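Interpain A (Prevotella intermedia, PDB 3BB7) probably cleaves proteins as a cysteine peptidase of the C10 family, and is caught here as its inactive proform, with prodomain and catalytic domain together. Local coordinates at residues L72-P77 against K295-N300; S243-G248 against D272-A277. The protein carries 1 engineered substitution. All blocks are in the same frame, centred on the assembly; numbering follows the deposited sequence.

Contact 1: residues L72-P77 against K295-N300. Unlike the reference sequence in segment 72-77: Asn-73 (reference Ser).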
loop_
_atom_site.group_PDB
_atom_site.type_symbol
_atom_site.label_atom_id
_atom_site.label_comp_id
_atom_site.label_asym_id
_atom_site.label_seq_id
_atom_site.Cartn_x
_atom_site.Cartn_y
_atom_site.Cartn_z
ATOM N N LEU A 72 -16.310 12.149 -14.020
ATOM C CA LEU A 72 -15.147 11.923 -13.176
ATOM C C LEU A 72 -13.935 12.598 -13.805
ATOM O O LEU A 72 -13.793 12.634 -15.029
ATOM C CB LEU A 72 -14.884 10.422 -12.941
ATOM C CG LEU A 72 -15.922 9.691 -12.086
ATOM C CD1 LEU A 72 -15.775 8.176 -12.248
ATOM C CD2 LEU A 72 -15.799 10.090 -10.588
ATOM N N ASN A 73 -13.068 13.130 -12.964
ATOM C CA ASN A 73 -11.904 13.813 -13.513
ATOM C C ASN A 73 -10.810 12.847 -13.954
ATOM O O ASN A 73 -10.722 11.714 -13.463
ATOM C CB ASN A 73 -11.376 14.868 -12.555
ATOM C CG ASN A 73 -10.805 14.287 -11.297
ATOM O OD1 ASN A 73 -10.083 13.279 -11.312
ATOM N ND2 ASN A 73 -11.098 14.931 -10.183
ATOM N N VAL A 74 -10.013 13.314 -14.911
ATOM C CA VAL A 74 -8.871 12.572 -15.440
ATOM C C VAL A 74 -7.703 13.551 -15.396
ATOM O O VAL A 74 -7.738 14.614 -16.036
ATOM C CB VAL A 74 -9.118 12.126 -16.889
ATOM C CG1 VAL A 74 -7.892 11.436 -17.427
ATOM C CG2 VAL A 74 -10.305 11.181 -16.936
ATOM N N ILE A 75 -6.714 13.230 -14.580
ATOM C CA ILE A 75 -5.579 14.130 -14.365
ATOM C C ILE A 75 -4.341 13.390 -14.825
ATOM O O ILE A 75 -4.056 12.267 -14.338
ATOM C CB ILE A 75 -5.468 14.507 -12.876
ATOM C CG1 ILE A 75 -6.715 15.255 -12.411
ATOM C CG2 ILE A 75 -4.225 15.350 -12.625
ATOM C CD1 ILE A 75 -6.777 15.426 -10.902
ATOM N N LYS A 76 -3.596 14.013 -15.737
ATOM C CA LYS A 76 -2.390 13.428 -16.331
ATOM C C LYS A 76 -1.196 14.279 -15.920
ATOM O O LYS A 76 -1.335 15.509 -15.764
ATOM C CB LYS A 76 -2.523 13.387 -17.855
ATOM C CG LYS A 76 -3.642 12.476 -18.334
ATOM C CD LYS A 76 -3.537 12.227 -19.799
ATOM C CE LYS A 76 -4.707 11.440 -20.316
ATOM N NZ LYS A 76 -4.577 11.059 -21.756
ATOM N N PRO A 77 -0.023 13.646 -15.738
ATOM C CA PRO A 77 1.166 14.398 -15.323
ATOM C C PRO A 77 1.627 15.343 -16.435
ATOM O O PRO A 77 1.783 14.911 -17.592
ATOM C CB PRO A 77 2.208 13.297 -15.090
ATOM C CG PRO A 77 1.744 12.133 -15.942
ATOM C CD PRO A 77 0.257 12.205 -15.883
ATOM N N LYS A 295 -6.229 3.694 -11.379
ATOM C CA LYS A 295 -6.637 5.091 -11.203
ATOM C C LYS A 295 -6.861 5.453 -9.744
ATOM O O LYS A 295 -7.570 4.759 -9.000
ATOM C CB LYS A 295 -7.918 5.348 -12.000
ATOM C CG LYS A 295 -7.651 5.437 -13.510
ATOM C CD LYS A 295 -8.826 5.984 -14.255
ATOM C CE LYS A 295 -8.417 6.422 -15.656
ATOM N NZ LYS A 295 -7.928 7.830 -15.719
ATOM N N ILE A 296 -6.271 6.565 -9.339
ATOM C CA ILE A 296 -6.624 7.194 -8.064
ATOM C C ILE A 296 -7.078 8.656 -8.246
ATOM O O ILE A 296 -7.695 9.226 -7.338
ATOM C CB ILE A 296 -5.531 7.128 -6.973
ATOM C CG1 ILE A 296 -4.310 7.944 -7.396
ATOM C CG2 ILE A 296 -5.208 5.646 -6.622
ATOM C CD1 ILE A 296 -3.335 8.256 -6.244
ATOM N N ASP A 297 -6.792 9.263 -9.393
ATOM C CA ASP A 297 -7.195 10.663 -9.564
ATOM C C ASP A 297 -8.686 10.879 -9.329
ATOM O O ASP A 297 -9.097 11.839 -8.669
ATOM C CB ASP A 297 -6.767 11.221 -10.935
ATOM C CG ASP A 297 -7.187 10.352 -12.120
ATOM O OD1 ASP A 297 -7.823 9.281 -11.964
ATOM O OD2 ASP A 297 -6.871 10.764 -13.264
ATOM N N LEU A 298 -9.491 9.945 -9.812
ATOM C CA LEU A 298 -10.946 10.057 -9.705
ATOM C C LEU A 298 -11.497 9.696 -8.322
ATOM O O LEU A 298 -12.717 9.761 -8.114
ATOM C CB LEU A 298 -11.613 9.208 -10.787
ATOM C CG LEU A 298 -11.052 7.835 -11.139
ATOM C CD1 LEU A 298 -10.897 6.913 -9.958
ATOM C CD2 LEU A 298 -11.932 7.170 -12.216
ATOM N N LEU A 299 -10.633 9.336 -7.372
ATOM C CA LEU A 299 -11.130 8.979 -6.014
ATOM C C LEU A 299 -11.245 10.222 -5.108
ATOM O O LEU A 299 -10.587 10.305 -4.069
ATOM C CB LEU A 299 -10.265 7.881 -5.350
ATOM C CG LEU A 299 -10.173 6.573 -6.161
ATOM C CD1 LEU A 299 -9.291 5.600 -5.440
ATOM C CD2 LEU A 299 -11.540 5.979 -6.398
ATOM N N ASN A 300 -12.074 11.194 -5.507
ATOM C CA ASN A 300 -12.245 12.401 -4.672
ATOM C C ASN A 300 -12.883 11.984 -3.342
ATOM O O ASN A 300 -13.820 11.199 -3.337
ATOM C CB ASN A 300 -13.162 13.408 -5.389
ATOM C CG ASN A 300 -13.354 14.698 -4.611
ATOM O OD1 ASN A 300 -12.501 15.593 -4.627
ATOM N ND2 ASN A 300 -14.458 14.786 -3.903
HETATM O O HOH W 1 -9.694 9.228 -14.106
#

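Contact 2: residues S243-G248 against D272-A277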
loop_
_atom_site.group_PDB
_atom_site.type_symbol
_atom_site.label_atom_id
_atom_site.label_comp_id
_atom_site.label_asym_id
_atom_site.label_seq_id
_atom_site.Cartn_x
_atom_site.Cartn_y
_atom_site.Cartn_z
ATOM N N SER A 243 5.096 14.701 -8.280
ATOM C CA SER A 243 6.338 15.314 -7.847
ATOM C C SER A 243 7.196 14.332 -7.028
ATOM O O SER A 243 8.445 14.244 -7.226
ATOM C CB SER A 243 6.094 16.650 -7.147
ATOM O OG SER A 243 5.423 16.479 -5.922
ATOM N N GLU A 244 6.561 13.585 -6.124
ATOM C CA GLU A 244 7.333 12.686 -5.291
ATOM C C GLU A 244 7.897 11.540 -6.135
ATOM O O GLU A 244 9.045 11.154 -5.990
ATOM C CB GLU A 244 6.480 12.136 -4.158
ATOM C CG GLU A 244 6.195 13.151 -3.099
ATOM C CD GLU A 244 7.368 13.461 -2.223
ATOM O OE1 GLU A 244 8.393 12.739 -2.243
ATOM O OE2 GLU A 244 7.245 14.447 -1.470
ATOM N N LEU A 245 7.089 10.991 -7.032
ATOM C CA LEU A 245 7.598 9.874 -7.844
ATOM C C LEU A 245 8.658 10.313 -8.846
ATOM O O LEU A 245 9.601 9.554 -9.122
ATOM C CB LEU A 245 6.439 9.082 -8.497
ATOM C CG LEU A 245 5.821 7.974 -7.583
ATOM C CD1 LEU A 245 6.827 6.844 -7.252
ATOM C CD2 LEU A 245 5.255 8.526 -6.308
ATOM N N THR A 246 8.510 11.526 -9.396
ATOM C CA THR A 246 9.543 12.094 -10.263
ATOM C C THR A 246 10.901 12.115 -9.551
ATOM O O THR A 246 11.961 11.974 -10.177
ATOM C CB THR A 246 9.159 13.530 -10.637
ATOM O OG1 THR A 246 8.087 13.488 -11.585
ATOM C CG2 THR A 246 10.345 14.302 -11.249
ATOM N N LYS A 247 10.877 12.378 -8.252
ATOM C CA LYS A 247 12.072 12.395 -7.427
ATOM C C LYS A 247 12.551 11.002 -7.005
ATOM O O LYS A 247 13.554 10.888 -6.289
ATOM C CB LYS A 247 11.818 13.220 -6.162
ATOM C CG LYS A 247 11.474 14.673 -6.418
ATOM C CD LYS A 247 10.975 15.357 -5.148
ATOM C CE LYS A 247 10.434 16.759 -5.435
ATOM N NZ LYS A 247 11.334 17.588 -6.303
ATOM N N GLY A 248 11.837 9.958 -7.419
ATOM C CA GLY A 248 12.206 8.579 -7.072
ATOM C C GLY A 248 11.824 8.205 -5.644
ATOM O O GLY A 248 12.547 7.429 -4.981
ATOM N N ASP A 272 4.371 3.336 -6.462
ATOM C CA ASP A 272 5.763 3.298 -6.861
ATOM C C ASP A 272 6.004 3.653 -8.315
ATOM O O ASP A 272 7.043 3.320 -8.878
ATOM C CB ASP A 272 6.414 1.958 -6.486
ATOM C CG ASP A 272 5.900 0.796 -7.280
ATOM O OD1 ASP A 272 6.582 -0.256 -7.254
ATOM O OD2 ASP A 272 4.831 0.907 -7.944
ATOM N N GLY A 273 5.076 4.403 -8.900
ATOM C CA GLY A 273 5.291 4.905 -10.276
ATOM C C GLY A 273 3.991 5.496 -10.788
ATOM O O GLY A 273 2.958 5.480 -10.091
ATOM N N TYR A 274 4.018 5.949 -12.035
ATOM C CA TYR A 274 2.817 6.415 -12.724
ATOM C C TYR A 274 3.079 6.386 -14.204
ATOM O O TYR A 274 4.237 6.399 -14.636
ATOM C CB TYR A 274 2.401 7.822 -12.292
ATOM C CG TYR A 274 3.408 8.938 -12.517
ATOM C CD1 TYR A 274 4.268 9.347 -11.504
ATOM C CD2 TYR A 274 3.492 9.594 -13.747
ATOM C CE1 TYR A 274 5.174 10.368 -11.718
ATOM C CE2 TYR A 274 4.396 10.616 -13.962
ATOM C CZ TYR A 274 5.215 11.017 -12.929
ATOM O OH TYR A 274 6.111 12.033 -13.129
ATOM N N ASN A 275 1.997 6.313 -14.974
ATOM C CA ASN A 275 2.142 6.318 -16.427
ATOM C C ASN A 275 1.711 7.661 -17.014
ATOM O O ASN A 275 1.297 8.578 -16.279
ATOM C CB ASN A 275 1.471 5.087 -17.096
ATOM C CG ASN A 275 -0.049 5.096 -17.051
ATOM O OD1 ASN A 275 -0.685 6.096 -16.723
ATOM N ND2 ASN A 275 -0.651 3.938 -17.379
ATOM N N LYS A 276 1.831 7.794 -18.335
ATOM C CA LYS A 276 1.508 9.052 -18.990
ATOM C C LYS A 276 0.050 9.468 -18.856
ATOM O O LYS A 276 -0.261 10.650 -18.906
ATOM C CB LYS A 276 1.891 8.969 -20.464
ATOM C CG LYS A 276 3.354 8.867 -20.650
ATOM C CD LYS A 276 3.651 8.879 -22.137
ATOM C CE LYS A 276 5.133 8.889 -22.407
ATOM N NZ LYS A 276 5.375 8.654 -23.887
ATOM N N ALA A 277 -0.847 8.490 -18.702
ATOM C CA ALA A 277 -2.243 8.770 -18.538
ATOM C C ALA A 277 -2.643 8.993 -17.074
ATOM O O ALA A 277 -3.822 9.174 -16.775
ATOM C CB ALA A 277 -3.034 7.635 -19.139
#

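Contact 1: residues L72-P77 against K295-N300
Asp-297 reaches from a type I beta turn, Ile-296 to Leu-299, to the extended chain 72-77, and its carboxylate fastens the chain leaving helix 49-68 to the turn that follows strand 292-294. Its CG lies between its own backbone N and carbonyl carbon (chi1 51°), and the two oxygens have separate tasks. OD2 accepts the amide of Ile-75 N at 2.8 Å, almost straight (177°), on its anti side and 25° out of the carboxylate plane. OD1 takes a weak bond from Leu-298 N within the turn. An aspartate suits this place because its short arm serves the turn and the extended chain passing it. Lys-295 adds positive charge nearby, but its salt bridge to OD2 is long, and Val-74 lays CG1 4.0 Å from Lys-295 NZ. Beside the carboxylate, Leu-72 and Leu-298 cross obliquely and meet CD1 to CD2 at 4.0 Å; Ile-58 and Ile-62 of helix 49-68 pack on this pair. Asn-73 OD1 stands 3.2 Å from Asp-297 O, acceptor facing acceptor, while Arg-229 bonds to that carbonyl. A water joins three groups, accepting from Lys-295 NZ and donating to Asp-297 OD1 and Asn-73 O, 2.8 Å from each.

Contact 2: residues S243-G248 against D272-A277
Leu-245 sets its CD1 methyl over the peptide between Asp-272 and Gly-273, 3.4 Å from Gly-273 N and almost directly above the peptide plane. That amide N is buried and has no partner in the model; the methyl covers it from above and cannot satisfy it. A leucine suits the place because its CB and CD1 serve two neighbours: while CD1 rests on the peptide, CB meets the ring edge of Tyr-274, near the ring plane, at 3.7 Å from CE1. Gly-273 is almost fully extended (phi 169°), a conformation uncommon in residues with a CB.

Tyr-274 points toward the last helical turn, its CG between the backbone N and the carbonyl carbon (chi1 60°). Thr-246 OG1 lies at the ring edge, near its plane, 2.9 Å from Tyr-274 OH. Each hydroxyl has firm partners elsewhere: the tyrosine bonds to Ala-83 O, the threonine to Ala-83 N and to Phe-242 O one turn back, so both are tied to the same residue, Ala-83. The Phe-242 ring also meets that of Tyr-274, inclined at about 60°.

The helix ends just beyond, where Gly-248, with positive phi and two bonds back into the last turn, closes it; glycine adopts positive phi easily. A helix stopped by a Schellman motif and packed through a leucine on an antiparallel strand is consistent with the helix-on-sheet layer of a papain-like peptidase domain.

Contacts 1 and 2 are neighbours, their centres about 14 Å apart, and both segments of contact 2 fall in the chain between the two segments of contact 1. Pro-77 joins them directly: its CB packs 3.6 Å from Tyr-274 CE2, and its CD lies 3.4 Å from Lys-276 O. Helix 234-246 connects them as well, since Asp-234 at its start receives a weak bond from Asn-73 ND2 while its last turn forms contact 2. Both contacts lie away from the predicted active site, where the nucleophile position is the engineered Ala-116. Strand 267-274, however, begins with His-267, the predicted proton acceptor, and ends in contact 2.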